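Local coordinates for ABC-type transport system, sugar-family extracellular solute-binding protein (Peptoclostridium difficile 630, PDB 6HNI), which binds tyrosine as the extracellular substrate-binding lipoprotein of an ABC transporter, probably delivering it for uptake, and has adhesive properties, at residues A[49-54]-A[268-273]. The protein carries 1 engineered substitution. Residues are numbered along the deposited sequence; the frame is centred on the assembly and turned at random.
Sequences EKNGFK and MAVKIL
A Schellman motif closing helix 35-50 brings Asn-51 and Phe-53 against Val-270 and Leu-273 in the last turn of helix 258-273. The closest approach is 3.5 Å, from Asn-51 CB to Val-270 CG2, and the two side chains meet at roughly a right angle. The Asn-51 amide lies against the valine methyls, its OD1 4.1 Å from Val-270 CG1, while ND2 turns back to hydrogen-bond the carbonyl of Ala-47 in the preceding helix 35-50. With CG1 anti to the backbone N (chi1 168°), Val-270 turns both methyls toward segment 49-54: CG2 packs on the asparagine, and CG1 reaches Phe-53 CE2 at 4.1 Å, approaching the ring obliquely. Leu-273, one turn further along, lays CD1 over a face of the same ring, 4.2 Å above its plane and displaced toward the rim. Both helix ends belong to the lobe built on the five-stranded parallel sheet of this periplasmic-binding-protein fold. The Schellman motif places the aromatic: Gly-52, at positive phi (88°), is its C-prime residue, with Gly-52 N bonded to Glu-49 O at 3.0 Å and Phe-53 N to Leu-48 O. Leu-48 of helix 35-50 also touches Phe-53, Ala-269 and Val-270, extending the apolar seam between the helices, and Asn-58 holds the following loop through Gly-52 O and Lys-54 N.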
# COMPACT_ATOMS: atom_id res chain seq x y z
N GLU A 49 -14.95 12.45 -11.58
CA GLU A 49 -16.10 12.41 -12.46
C GLU A 49 -17.40 12.81 -11.74
O GLU A 49 -18.21 13.58 -12.28
CB GLU A 49 -16.29 11.02 -13.08
CG GLU A 49 -15.31 10.66 -14.19
CD GLU A 49 -15.93 9.82 -15.29
OE1 GLU A 49 -17.10 9.40 -15.14
OE2 GLU A 49 -15.22 9.58 -16.30
N LYS A 50 -17.62 12.30 -10.54
CA LYS A 50 -18.80 12.65 -9.74
C LYS A 50 -18.89 14.16 -9.44
O LYS A 50 -19.99 14.73 -9.31
CB LYS A 50 -18.86 11.84 -8.46
CG LYS A 50 -20.25 11.89 -7.85
CD LYS A 50 -20.27 11.31 -6.50
CE LYS A 50 -21.69 11.24 -5.98
NZ LYS A 50 -21.57 10.65 -4.63
N ASN A 51 -17.74 14.82 -9.38
CA ASN A 51 -17.61 16.22 -9.11
C ASN A 51 -17.52 17.10 -10.37
O ASN A 51 -17.24 18.28 -10.27
CB ASN A 51 -16.46 16.46 -8.17
CG ASN A 51 -16.80 16.09 -6.74
OD1 ASN A 51 -17.27 16.93 -5.99
ND2 ASN A 51 -16.50 14.84 -6.34
N GLY A 52 -17.78 16.49 -11.52
CA GLY A 52 -17.89 17.17 -12.79
C GLY A 52 -16.61 17.35 -13.56
O GLY A 52 -16.57 18.14 -14.50
N PHE A 53 -15.56 16.58 -13.20
CA PHE A 53 -14.28 16.67 -13.88
C PHE A 53 -14.06 15.40 -14.65
O PHE A 53 -13.86 14.34 -14.06
CB PHE A 53 -13.16 16.88 -12.88
CG PHE A 53 -13.19 18.21 -12.22
CD1 PHE A 53 -12.59 19.29 -12.83
CD2 PHE A 53 -13.80 18.37 -11.00
CE1 PHE A 53 -12.60 20.53 -12.21
CE2 PHE A 53 -13.81 19.60 -10.37
CZ PHE A 53 -13.19 20.67 -10.96
N LYS A 54 -14.14 15.51 -15.96
CA LYS A 54 -14.24 14.35 -16.82
C LYS A 54 -13.13 14.39 -17.87
O LYS A 54 -12.95 15.40 -18.57
CB LYS A 54 -15.66 14.36 -17.42
CG LYS A 54 -15.90 13.42 -18.58
CD LYS A 54 -15.55 11.98 -18.26
CE LYS A 54 -15.98 11.06 -19.39
NZ LYS A 54 -17.46 10.83 -19.36
N MET A 268 -10.07 15.60 -2.56
CA MET A 268 -9.10 16.60 -2.23
C MET A 268 -8.55 17.25 -3.49
O MET A 268 -8.31 18.47 -3.52
CB MET A 268 -7.94 15.92 -1.45
CG MET A 268 -8.40 15.37 -0.13
SD MET A 268 -7.24 14.34 0.80
CE MET A 268 -6.24 15.63 1.47
N ALA A 269 -8.44 16.49 -4.58
CA ALA A 269 -8.09 17.07 -5.89
C ALA A 269 -9.06 18.13 -6.35
O ALA A 269 -8.65 19.14 -6.92
CB ALA A 269 -7.97 16.02 -6.99
N VAL A 270 -10.34 17.82 -6.18
CA VAL A 270 -11.40 18.78 -6.58
C VAL A 270 -11.12 20.11 -5.88
O VAL A 270 -11.18 21.21 -6.52
CB VAL A 270 -12.78 18.19 -6.20
CG1 VAL A 270 -13.86 19.25 -6.31
CG2 VAL A 270 -13.15 17.04 -7.13
N LYS A 271 -10.85 20.06 -4.59
CA LYS A 271 -10.53 21.25 -3.81
C LYS A 271 -9.35 22.04 -4.34
O LYS A 271 -9.38 23.29 -4.47
CB LYS A 271 -10.38 20.98 -2.33
CG LYS A 271 -11.59 20.35 -1.67
CD LYS A 271 -11.31 20.06 -0.21
CE LYS A 271 -12.51 19.51 0.47
NZ LYS A 271 -12.17 19.11 1.85
N ILE A 272 -8.25 21.33 -4.65
CA ILE A 272 -7.07 21.96 -5.20
C ILE A 272 -7.34 22.60 -6.58
O ILE A 272 -6.96 23.75 -6.81
CB ILE A 272 -5.88 20.94 -5.26
CG1 ILE A 272 -5.57 20.41 -3.85
CG2 ILE A 272 -4.68 21.59 -5.92
CD1 ILE A 272 -5.37 21.42 -2.75
N LEU A 273 -8.04 21.88 -7.45
CA LEU A 273 -8.40 22.40 -8.76
C LEU A 273 -9.28 23.66 -8.66
O LEU A 273 -9.16 24.55 -9.50
CB LEU A 273 -9.06 21.31 -9.61
CG LEU A 273 -8.15 20.12 -9.98
CD1 LEU A 273 -8.97 19.05 -10.67
CD2 LEU A 273 -6.97 20.56 -10.83